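Esterase/lipase (Lactobacillus rhamnosus, PDB 4PO3) probably hydrolyses carboxylic ester bonds, as an alpha/beta-hydrolase of the esterase/lipase family with a serine nucleophile. Local coordinates at residues G76-D81 with A203-D208; D111-I116 with Q165-V170; L141-S146 with L179-C184; G240-F245 with W268-G273. The protein carries 1 engineered substitution. All coordinates share one frame; numbering follows the deposited sequence. Where two conformers were deposited one is given.

Contact 1: G76-D81 with A203-D208; sequences GWFYGD and AAFYLD. With HY4 ((2R)-2,3-dibutoxypropyl hydrogen (S)-propylphosphonate), chain B.
F78 drives the edge of its ring against one face of Y206, a T-shaped (edge-to-face) pair with centroids 4.8 Å apart and planes at 65°. In this alpha/beta-hydrolase the pair joins the loop after strand 66-72, which carries part of the probable oxyanion hole, to helix 200-211. The touching edge of F78 is CD1 and CE1; CD1 lies 3.5 Å from CE1 of Y206. Next to CE1, CZ of F78 comes within 3.7 Å of CE2 of F205, one residue earlier on the helix, and F78 thereby meets two consecutive aromatics. The opposite face of Y206 is taken by the bound phosphonate: C33 of one butoxy chain of HY4 rests over it, offset toward the rim, 3.5 Å from CE1. The tyrosine ring is thus sandwiched between F78 and the ligand, and it forms part of the wall along that chain. Its rim is occupied too, by the G76 carbonyl oxygen and by CE3 of W77, which approach near the ring plane. W15 of helix 4-28 hydrogen-bonds through NE1 to Y206 OH, which holds the phenol end in place. G76, at a positive phi of 61°, turns its amide into the site, where G75 N and A147 N also bind HY4: G76 N donates to the phosphonate oxygen O11 over 2.8 Å.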
# COMPACT_ATOMS: atom_id res chain seq x y z
N GLY A 76 5.87 9.23 -0.04
CA GLY A 76 5.57 10.45 0.74
C GLY A 76 4.37 11.24 0.30
O GLY A 76 4.27 12.44 0.61
N TRP A 77 3.43 10.57 -0.39
CA TRP A 77 2.18 11.17 -0.85
C TRP A 77 2.41 12.20 -1.94
O TRP A 77 1.46 12.54 -2.65
CB TRP A 77 1.36 11.79 0.32
CG TRP A 77 1.04 10.85 1.46
CD1 TRP A 77 -0.00 9.98 1.54
CD2 TRP A 77 1.71 10.79 2.71
NE1 TRP A 77 0.07 9.29 2.73
CE2 TRP A 77 1.09 9.80 3.48
CE3 TRP A 77 2.83 11.45 3.24
CZ2 TRP A 77 1.52 9.47 4.79
CZ3 TRP A 77 3.28 11.11 4.51
CH2 TRP A 77 2.62 10.12 5.27
N PHE A 78 3.70 12.61 -2.16
CA PHE A 78 4.10 13.60 -3.22
C PHE A 78 4.74 12.98 -4.47
O PHE A 78 4.93 13.66 -5.49
CB PHE A 78 5.16 14.61 -2.66
CG PHE A 78 4.58 15.70 -1.77
CD1 PHE A 78 4.39 15.51 -0.42
CD2 PHE A 78 4.34 16.95 -2.31
CE1 PHE A 78 3.89 16.55 0.39
CE2 PHE A 78 3.80 17.98 -1.54
CZ PHE A 78 3.60 17.79 -0.20
N TYR A 79 5.00 11.69 -4.42
CA TYR A 79 5.81 11.05 -5.43
C TYR A 79 5.35 9.63 -5.79
O TYR A 79 4.84 8.86 -4.94
CB TYR A 79 7.28 11.07 -4.96
CG TYR A 79 8.20 10.14 -5.72
CD1 TYR A 79 8.58 8.93 -5.16
CD2 TYR A 79 8.68 10.46 -6.98
CE1 TYR A 79 9.39 8.03 -5.87
CE2 TYR A 79 9.48 9.56 -7.70
CZ TYR A 79 9.82 8.37 -7.16
OH TYR A 79 10.65 7.51 -7.86
N GLY A 80 5.61 9.25 -7.04
CA GLY A 80 5.38 7.85 -7.47
C GLY A 80 4.26 7.75 -8.46
O GLY A 80 3.53 8.71 -8.73
N ASP A 81 4.18 6.59 -9.08
CA ASP A 81 3.11 6.27 -9.99
C ASP A 81 2.91 4.74 -10.07
O ASP A 81 3.53 3.98 -9.28
CB ASP A 81 3.42 6.89 -11.33
CG ASP A 81 4.73 6.37 -11.94
OD1 ASP A 81 5.10 5.17 -11.73
OD2 ASP A 81 5.41 7.20 -12.59
N ALA A 203 7.65 18.61 8.13
CA ALA A 203 6.66 17.67 8.54
C ALA A 203 5.28 18.34 8.64
O ALA A 203 4.25 17.74 8.27
CB ALA A 203 7.03 17.07 9.89
N ALA A 204 5.26 19.58 9.13
CA ALA A 204 4.01 20.35 9.26
C ALA A 204 3.42 20.66 7.90
O ALA A 204 2.18 20.62 7.71
CB ALA A 204 4.24 21.63 10.07
N PHE A 205 4.30 20.99 6.95
CA PHE A 205 3.90 21.20 5.57
C PHE A 205 3.24 19.94 4.97
O PHE A 205 2.23 20.05 4.28
CB PHE A 205 5.09 21.62 4.74
CG PHE A 205 4.78 21.83 3.31
CD1 PHE A 205 4.26 23.03 2.87
CD2 PHE A 205 5.03 20.84 2.38
CE1 PHE A 205 4.00 23.26 1.53
CE2 PHE A 205 4.78 21.05 1.06
CZ PHE A 205 4.27 22.26 0.62
N TYR A 206 3.79 18.77 5.24
CA TYR A 206 3.16 17.55 4.71
C TYR A 206 1.71 17.37 5.27
O TYR A 206 0.83 16.98 4.54
CB TYR A 206 3.98 16.32 5.09
CG TYR A 206 5.11 15.99 4.13
CD1 TYR A 206 5.07 14.82 3.36
CD2 TYR A 206 6.22 16.80 4.00
CE1 TYR A 206 6.09 14.48 2.48
CE2 TYR A 206 7.26 16.47 3.10
CZ TYR A 206 7.20 15.29 2.37
OH TYR A 206 8.23 14.93 1.46
N LEU A 207 1.53 17.62 6.56
CA LEU A 207 0.28 17.33 7.26
C LEU A 207 -0.78 18.27 6.78
O LEU A 207 -1.95 17.88 6.67
CB LEU A 207 0.44 17.44 8.79
CG LEU A 207 1.37 16.43 9.46
CD1 LEU A 207 1.70 16.78 10.93
CD2 LEU A 207 0.75 15.04 9.34
N ASP A 208 -0.33 19.50 6.49
CA ASP A 208 -1.15 20.56 5.94
C ASP A 208 -1.62 20.19 4.54
O ASP A 208 -2.78 20.43 4.16
CB ASP A 208 -0.28 21.83 5.85
CG ASP A 208 -1.09 23.08 5.66
OD1 ASP A 208 -2.06 23.07 4.88
OD2 ASP A 208 -0.73 24.12 6.28
O11 HY4 B . 6.56 6.92 1.47
P13 HY4 B . 7.67 6.70 2.47
C3 HY4 B . 9.31 6.40 1.74
C2 HY4 B . 9.50 7.07 0.40
C1 HY4 B . 11.00 7.24 0.07
O5 HY4 B . 7.83 7.82 3.66
C6 HY4 B . 7.09 8.99 4.00
C7 HY4 B . 8.08 10.10 4.41
O50 HY4 B . 7.30 11.15 4.97
C33 HY4 B . 7.75 12.53 4.91
C30 HY4 B . 9.11 12.83 5.58
C31 HY4 B . 9.47 14.33 5.64
C32 HY4 B . 9.31 14.95 7.02
C8 HY4 B . 9.05 10.51 3.26
O9 HY4 B . 10.43 10.01 3.36
C26 HY4 B . 11.58 10.90 3.53
C27 HY4 B . 11.85 11.90 2.38
C28 HY4 B . 13.09 11.59 1.53
C29 HY4 B . 13.16 10.14 1.07

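Contact 2: D111-I116 with Q165-V170; sequences DLRGQI and QELFGV
R113 reaches from the first turn of helix 112-129 to the C-terminal end of helix 162-168. From CB the chain runs on with CG anti to the backbone N (chi1 172°), which carries it alongside the last turn of the other helix; CG of R113 lies 3.7 Å from F168 O, and CD skirts the same oxygen. A bend at chi3 (-72°) then swings the guanidinium over to the carbonyl of L167. R113 NE donates to L167 O at 3.2 Å, and R113 NH2 donates to the same atom at 3.1 Å. The oxygen lies in the guanidinium plane; this side-on grip, together with a salt bridge from NH1 to D214, probably limits rotation of the group. CD2 of L167 packs 3.8 Å from NH2 of R113. Beneath this polar clasp the CD2-CE2 side of the F168 ring lies against L112 and I116, one helical turn apart: CE2 meets CD2 of L112 near the ring plane at 4.0 Å, and CD2 meets CG2 of I116 at 3.9 Å. D111 caps helix 112-129 with weak bonds from OD1 to the amides of R113 and G114, and G169 closes the other helix in a Schellman motif. Helix 147-160 lines the apolar side, with L151 and L154 on L112 and I158 on F168 and V170, while helix 215-218 adds L217 against R113 and F168.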
# COMPACT_ATOMS: atom_id res chain seq x y z
N ASP A 111 -5.49 16.41 -1.88
CA ASP A 111 -5.25 16.16 -0.51
C ASP A 111 -5.56 14.70 -0.25
O ASP A 111 -5.82 13.96 -1.20
CB ASP A 111 -6.05 17.16 0.36
CG ASP A 111 -7.59 16.98 0.30
OD1 ASP A 111 -8.12 15.89 -0.11
OD2 ASP A 111 -8.29 17.98 0.72
N LEU A 112 -5.53 14.28 1.01
CA LEU A 112 -5.79 12.86 1.38
C LEU A 112 -7.14 12.31 0.85
O LEU A 112 -7.24 11.19 0.35
CB LEU A 112 -5.70 12.72 2.89
CG LEU A 112 -6.04 11.28 3.39
CD1 LEU A 112 -5.02 10.30 2.84
CD2 LEU A 112 -6.11 11.26 4.88
N ARG A 113 -8.20 13.11 0.90
CA ARG A 113 -9.51 12.66 0.42
C ARG A 113 -9.44 12.30 -1.06
O ARG A 113 -9.99 11.28 -1.49
CB ARG A 113 -10.61 13.73 0.68
CG ARG A 113 -11.94 13.41 0.03
CD ARG A 113 -13.03 14.43 0.31
NE ARG A 113 -13.54 14.39 1.68
CZ ARG A 113 -13.20 15.30 2.61
NH1 ARG A 113 -12.28 16.24 2.32
NH2 ARG A 113 -13.73 15.25 3.82
N GLY A 114 -8.78 13.12 -1.85
CA GLY A 114 -8.65 12.82 -3.28
C GLY A 114 -7.83 11.54 -3.51
O GLY A 114 -8.19 10.72 -4.34
N GLN A 115 -6.81 11.32 -2.72
CA GLN A 115 -6.03 10.05 -2.84
C GLN A 115 -6.84 8.82 -2.44
O GLN A 115 -6.77 7.79 -3.12
CB GLN A 115 -4.71 10.08 -2.01
CG GLN A 115 -3.86 11.27 -2.40
CD GLN A 115 -2.44 11.25 -1.82
OE1 GLN A 115 -2.29 10.97 -0.68
NE2 GLN A 115 -1.42 11.55 -2.61
N ILE A 116 -7.59 8.92 -1.36
CA ILE A 116 -8.47 7.84 -0.90
C ILE A 116 -9.56 7.54 -1.96
O ILE A 116 -9.86 6.36 -2.27
CB ILE A 116 -9.06 8.15 0.50
CG1 ILE A 116 -7.94 8.09 1.59
CG2 ILE A 116 -10.20 7.21 0.78
CD1 ILE A 116 -7.31 6.71 1.84
N GLN A 165 -16.81 6.13 5.21
CA GLN A 165 -17.18 6.15 3.80
C GLN A 165 -17.83 7.51 3.43
O GLN A 165 -17.53 8.09 2.43
CB GLN A 165 -18.09 4.98 3.45
CG GLN A 165 -17.38 3.64 3.34
CD GLN A 165 -18.31 2.48 3.56
OE1 GLN A 165 -19.50 2.61 3.33
NE2 GLN A 165 -17.80 1.38 4.09
N GLU A 166 -18.70 8.00 4.31
CA GLU A 166 -19.40 9.21 4.08
C GLU A 166 -18.43 10.38 4.16
O GLU A 166 -18.45 11.25 3.30
CB GLU A 166 -20.48 9.40 5.13
CG GLU A 166 -21.58 8.37 5.03
CD GLU A 166 -22.73 8.81 4.16
OE1 GLU A 166 -23.07 10.01 4.13
OE2 GLU A 166 -23.33 7.95 3.52
N LEU A 167 -17.56 10.36 5.14
CA LEU A 167 -16.60 11.47 5.33
C LEU A 167 -15.61 11.56 4.17
O LEU A 167 -15.31 12.63 3.67
CB LEU A 167 -15.90 11.28 6.66
CG LEU A 167 -14.97 12.33 7.29
CD1 LEU A 167 -14.54 11.89 8.69
CD2 LEU A 167 -13.70 12.64 6.55
N PHE A 168 -15.14 10.41 3.70
CA PHE A 168 -14.18 10.38 2.61
C PHE A 168 -14.80 10.47 1.21
O PHE A 168 -14.09 10.46 0.22
CB PHE A 168 -13.26 9.13 2.79
CG PHE A 168 -12.15 9.38 3.80
CD1 PHE A 168 -12.28 9.00 5.13
CD2 PHE A 168 -10.96 10.01 3.40
CE1 PHE A 168 -11.27 9.27 6.06
CE2 PHE A 168 -9.97 10.30 4.34
CZ PHE A 168 -10.10 9.91 5.64
N GLY A 169 -16.11 10.43 1.16
CA GLY A 169 -16.92 10.39 -0.06
C GLY A 169 -16.66 9.21 -0.96
O GLY A 169 -16.58 9.36 -2.19
N VAL A 170 -16.58 8.02 -0.35
CA VAL A 170 -16.46 6.80 -1.11
C VAL A 170 -17.54 5.82 -0.77
O VAL A 170 -18.18 5.94 0.25
CB VAL A 170 -15.09 6.16 -0.98
CG1 VAL A 170 -14.02 7.11 -1.50
CG2 VAL A 170 -14.76 5.80 0.47

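Contact 3: L141-S146 with L179-C184. With HY4 ((2R)-2,3-dibutoxypropyl hydrogen (S)-propylphosphonate), chain B.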
# COMPACT_ATOMS: atom_id res chain seq x y z
N LEU A 141 -5.29 -9.82 -0.73
CA LEU A 141 -4.26 -9.24 0.08
C LEU A 141 -4.09 -7.77 -0.30
O LEU A 141 -3.74 -7.47 -1.46
CB LEU A 141 -2.96 -10.02 -0.15
CG LEU A 141 -1.67 -9.44 0.45
CD1 LEU A 141 -1.74 -9.17 1.94
CD2 LEU A 141 -0.51 -10.29 0.05
N LEU A 142 -4.34 -6.85 0.62
CA LEU A 142 -4.07 -5.44 0.41
C LEU A 142 -2.71 -5.10 1.05
O LEU A 142 -2.45 -5.45 2.22
CB LEU A 142 -5.15 -4.59 1.06
CG LEU A 142 -4.97 -3.10 0.94
CD1 LEU A 142 -5.10 -2.60 -0.51
CD2 LEU A 142 -6.01 -2.40 1.79
N THR A 143 -1.83 -4.47 0.28
CA THR A 143 -0.52 -4.07 0.77
C THR A 143 -0.07 -2.74 0.30
O THR A 143 -0.55 -2.21 -0.73
CB THR A 143 0.56 -5.15 0.46
OG1 THR A 143 1.74 -4.92 1.26
CG2 THR A 143 0.94 -5.19 -1.03
N GLY A 144 0.78 -2.12 1.14
CA GLY A 144 1.30 -0.82 0.86
C GLY A 144 2.57 -0.61 1.60
O GLY A 144 2.73 -1.16 2.72
N ASP A 145 3.47 0.16 0.99
CA ASP A 145 4.76 0.50 1.61
C ASP A 145 4.89 2.00 1.95
O ASP A 145 4.55 2.85 1.12
CB ASP A 145 5.95 0.09 0.78
CG ASP A 145 6.00 0.75 -0.59
OD1 ASP A 145 5.12 0.55 -1.47
OD2 ASP A 145 6.96 1.50 -0.77
N SER A 146 5.36 2.29 3.17
CA SER A 146 5.63 3.68 3.65
C SER A 146 4.30 4.56 3.62
O SER A 146 3.31 4.21 4.26
CB SER A 146 6.83 4.21 2.87
OG SER A 146 7.36 5.44 3.41
N LEU A 179 -6.24 -9.99 4.24
CA LEU A 179 -5.14 -9.57 5.04
C LEU A 179 -4.70 -8.20 4.57
O LEU A 179 -4.72 -7.92 3.38
CB LEU A 179 -3.96 -10.61 4.87
CG LEU A 179 -2.57 -10.37 5.43
CD1 LEU A 179 -2.61 -10.26 6.94
CD2 LEU A 179 -1.54 -11.43 5.06
N VAL A 180 -4.21 -7.38 5.48
CA VAL A 180 -3.61 -6.12 5.15
C VAL A 180 -2.15 -6.11 5.64
O VAL A 180 -1.88 -6.13 6.88
CB VAL A 180 -4.35 -4.99 5.86
CG1 VAL A 180 -3.86 -3.63 5.35
CG2 VAL A 180 -5.83 -5.11 5.60
N ALA A 181 -1.22 -6.09 4.70
CA ALA A 181 0.22 -6.16 5.01
C ALA A 181 0.85 -4.81 4.79
O ALA A 181 0.84 -4.26 3.67
CB ALA A 181 0.93 -7.19 4.15
N LEU A 182 1.36 -4.26 5.87
CA LEU A 182 2.00 -2.95 5.83
C LEU A 182 3.51 -3.02 5.89
O LEU A 182 4.08 -3.55 6.79
CB LEU A 182 1.48 -2.07 6.96
CG LEU A 182 -0.03 -2.04 7.13
CD1 LEU A 182 -0.31 -1.20 8.39
CD2 LEU A 182 -0.80 -1.56 5.90
N VAL A 183 4.15 -2.46 4.90
CA VAL A 183 5.58 -2.50 4.81
C VAL A 183 6.14 -1.12 5.19
O VAL A 183 5.92 -0.13 4.46
CB VAL A 183 6.02 -2.92 3.43
CG1 VAL A 183 7.51 -2.82 3.34
CG2 VAL A 183 5.58 -4.34 3.15
N CYS A 184 6.92 -1.08 6.30
CA CYS A 184 7.39 0.19 6.87
C CYS A 184 6.38 1.35 6.77
O CYS A 184 6.66 2.44 6.23
CB CYS A 184 8.69 0.63 6.21
SG CYS A 184 10.03 -0.61 6.18
O11 HY4 B . 6.56 6.92 1.47
P13 HY4 B . 7.67 6.70 2.47
C3 HY4 B . 9.31 6.40 1.74
C2 HY4 B . 9.50 7.07 0.40
C1 HY4 B . 11.00 7.24 0.07
O5 HY4 B . 7.83 7.82 3.66
C6 HY4 B . 7.09 8.99 4.00
C7 HY4 B . 8.08 10.10 4.41
O50 HY4 B . 7.30 11.15 4.97
C33 HY4 B . 7.75 12.53 4.91
C30 HY4 B . 9.11 12.83 5.58
C31 HY4 B . 9.47 14.33 5.64
C32 HY4 B . 9.31 14.95 7.02
C8 HY4 B . 9.05 10.51 3.26
O9 HY4 B . 10.43 10.01 3.36
C26 HY4 B . 11.58 10.90 3.53
C27 HY4 B . 11.85 11.90 2.38
C28 HY4 B . 13.09 11.59 1.53
C29 HY4 B . 13.16 10.14 1.07
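S146, which ends the paired run opposite C184, is covalently bound to the phosphonate: its OG lies 1.6 Å from P13 of HY4. Its backbone is equally unusual, with phi 60° and psi -119°, the strained turn expected where a strand hands over to a helix. With OG anti to the backbone N, the side chain reaches beyond the strand end to the phosphorus. S146 N still donates to V183 O at 2.8 Å, so the turn is pinned to the neighbouring strand just where the probable nucleophile leaves it.

Behind it, strands 141-145 and 179-183 run nearly parallel, and bonds alternate between them. L142 N is bound to L179 O, L142 O receives A181 N, and G144 O receives V183 N in an almost straight bond (175°). A181 O has two donors: a weak bond from G144 N and the hydroxyl of T143, whose OG1 lies 2.7 Å away and comes from above the carbonyl plane. This buried hydroxyl therefore spends its proton on the adjacent strand. On the same face L141 and L179 lie side by side, CD1 of L141 touching CG of L179 at 3.8 Å and CB of A181 at 4.0 Å; M297 of helix 288-311 covers L141 and A181. S146 OG also bonds to H278 NE2, and D243 receives H278 ND1, geometry consistent with a Ser-His-Asp triad. G144, S146 and G148 fit the GxSxG nucleophile elbow of alpha/beta-hydrolases.

Contact 4: G240-F245 with W268-G273. With HY4 ((2R)-2,3-dibutoxypropyl hydrogen (S)-propylphosphonate), chain B.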
# COMPACT_ATOMS: atom_id res chain seq x y z
N GLY A 240 11.80 -3.38 9.91
CA GLY A 240 13.05 -3.65 10.65
C GLY A 240 13.60 -2.48 11.41
O GLY A 240 13.26 -1.28 11.16
N GLN A 241 14.52 -2.82 12.33
CA GLN A 241 15.10 -1.84 13.21
C GLN A 241 15.97 -0.87 12.46
O GLN A 241 16.17 0.21 12.95
CB GLN A 241 15.87 -2.52 14.34
CG GLN A 241 15.02 -3.60 15.00
CD GLN A 241 15.62 -4.14 16.28
OE1 GLN A 241 14.93 -4.21 17.31
NE2 GLN A 241 16.87 -4.52 16.24
N ASN A 242 16.41 -1.21 11.24
CA ASN A 242 17.15 -0.24 10.36
C ASN A 242 16.30 0.47 9.32
O ASN A 242 16.82 1.05 8.33
CB ASN A 242 18.32 -0.94 9.65
CG ASN A 242 19.50 -1.09 10.56
OD1 ASN A 242 19.86 -0.14 11.23
ND2 ASN A 242 20.07 -2.28 10.63
N ASP A 243 15.00 0.38 9.49
CA ASP A 243 14.06 1.24 8.78
C ASP A 243 14.22 2.64 9.39
O ASP A 243 14.11 2.81 10.61
CB ASP A 243 12.64 0.71 9.03
CG ASP A 243 11.57 1.61 8.48
OD1 ASP A 243 11.86 2.35 7.48
OD2 ASP A 243 10.41 1.53 8.99
N SER A 244 14.41 3.64 8.55
CA SER A 244 14.46 5.03 9.01
C SER A 244 13.20 5.42 9.77
O SER A 244 13.26 6.28 10.59
CB SER A 244 14.71 5.98 7.84
OG SER A 244 13.87 5.68 6.73
N PHE A 245 12.08 4.74 9.50
CA PHE A 245 10.78 4.99 10.14
C PHE A 245 10.39 3.89 11.10
O PHE A 245 9.22 3.62 11.31
CB PHE A 245 9.68 5.18 9.05
CG PHE A 245 9.82 6.45 8.25
CD1 PHE A 245 10.32 6.43 6.96
CD2 PHE A 245 9.51 7.68 8.84
CE1 PHE A 245 10.48 7.62 6.24
CE2 PHE A 245 9.66 8.87 8.13
CZ PHE A 245 10.15 8.84 6.83
N TRP A 268 12.84 -7.13 10.97
CA TRP A 268 14.20 -7.59 10.88
C TRP A 268 15.02 -6.87 11.97
O TRP A 268 14.91 -5.66 12.14
CB TRP A 268 14.77 -7.35 9.47
CG TRP A 268 14.18 -8.28 8.45
CD1 TRP A 268 12.99 -8.12 7.77
CD2 TRP A 268 14.75 -9.55 7.98
NE1 TRP A 268 12.80 -9.23 6.91
CE2 TRP A 268 13.85 -10.11 7.07
CE3 TRP A 268 15.91 -10.25 8.29
CZ2 TRP A 268 14.13 -11.29 6.39
CZ3 TRP A 268 16.15 -11.44 7.67
CH2 TRP A 268 15.28 -11.93 6.71
N PRO A 269 15.77 -7.64 12.73
CA PRO A 269 16.62 -7.07 13.77
C PRO A 269 17.79 -6.31 13.16
O PRO A 269 18.26 -6.62 12.04
CB PRO A 269 17.06 -8.32 14.55
CG PRO A 269 16.99 -9.45 13.57
CD PRO A 269 15.88 -9.12 12.64
N ALA A 270 18.36 -5.38 13.90
CA ALA A 270 19.53 -4.64 13.44
C ALA A 270 20.70 -5.55 13.10
O ALA A 270 21.45 -5.30 12.17
CB ALA A 270 19.96 -3.59 14.46
N SER A 271 20.81 -6.65 13.81
CA SER A 271 21.89 -7.65 13.56
C SER A 271 21.79 -8.30 12.19
O SER A 271 22.77 -8.86 11.67
CB SER A 271 21.80 -8.76 14.64
OG SER A 271 20.54 -9.35 14.64
N ALA A 272 20.61 -8.23 11.57
CA ALA A 272 20.45 -8.77 10.21
C ALA A 272 21.09 -7.84 9.15
O ALA A 272 21.14 -8.19 7.93
CB ALA A 272 18.97 -9.04 9.87
N GLY A 273 21.53 -6.66 9.55
CA GLY A 273 22.41 -5.87 8.68
C GLY A 273 21.94 -4.52 8.27
O GLY A 273 20.76 -4.20 8.33
O11 HY4 B . 6.56 6.92 1.47
P13 HY4 B . 7.67 6.70 2.47
C3 HY4 B . 9.31 6.40 1.74
C2 HY4 B . 9.50 7.07 0.40
C1 HY4 B . 11.00 7.24 0.07
O5 HY4 B . 7.83 7.82 3.66
C6 HY4 B . 7.09 8.99 4.00
C7 HY4 B . 8.08 10.10 4.41
O50 HY4 B . 7.30 11.15 4.97
C33 HY4 B . 7.75 12.53 4.91
C30 HY4 B . 9.11 12.83 5.58
C31 HY4 B . 9.47 14.33 5.64
C32 HY4 B . 9.31 14.95 7.02
C8 HY4 B . 9.05 10.51 3.26
O9 HY4 B . 10.43 10.01 3.36
C26 HY4 B . 11.58 10.90 3.53
C27 HY4 B . 11.85 11.90 2.38
C28 HY4 B . 13.09 11.59 1.53
C29 HY4 B . 13.16 10.14 1.07
O HOH W 1 22.73 -2.78 11.18
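Q241 and N242 both point toward the turn after strand 263-268, and they flank A270 there. The Q241 chain, extended beyond CG, runs past the W268 carbonyl and along P269 and A270, its CG 3.5 Å from W268 O. N242 comes in next to it: its CG lies anti to the carbonyl carbon (chi1 -79°), which sends ND2 past CB of A270 to the carbonyl oxygen of G273. The W268 indole leads off from the strand pairing to T293 of helix 288-311, which its NE1 binds, and to an edge-to-face meeting with F280.

From G240 to D243 the chain makes a type I turn, followed by an Asx turn in which D243 OD1 accepts from F245 N at 3.1 Å, met from above the carboxylate plane. D243 OD1 also accepts from H278 ND1, as the acid of a Ser-His-Asp triad would, and the amide of F245 probably helps hold it in position for that role. F245 then brings its ring tip to the ligand, CZ 3.4 Å from C7 of HY4.

Across the two segments the firm link is one of backbone: Q241 N donates to W268 O at 2.9 Å, almost straight on to the carbonyl, extending the parallel pairing of strands 235-240 and 263-268 past its last bridge, between G240 and W268. The side-chain bond, 3.1 Å from N242 ND2 to G273 O, is weak and bent, and a water accepts from N242 ND2 and donates to A270 O. At this largely exposed rim the junction thus rests on one straight bond, with a weak one and a water bridge beside it.

How the contacts relate
Three of the four contacts converge on HY4. Contact 3 supplies S146, to which it is bonded; contact 1 gives the amide of G76 and the ring of Y206 beside a butoxy chain; contact 4 brings F245 and the probable triad acid D243. Contacts 3 and 4 touch directly, CB of C184 lying 3.4 Å from OD2 of D243, with centres about 18 Å apart. Contact 2 stands back from the site, the L112 side chain about 12 Å from the ligand, yet it touches contact 1: Q115 NE2 lies 3.1 Å from W77 O, a probable hydrogen bond. Contacts 2 and 4 lie on opposite sides of the chain's centre, about 33 Å apart between centres.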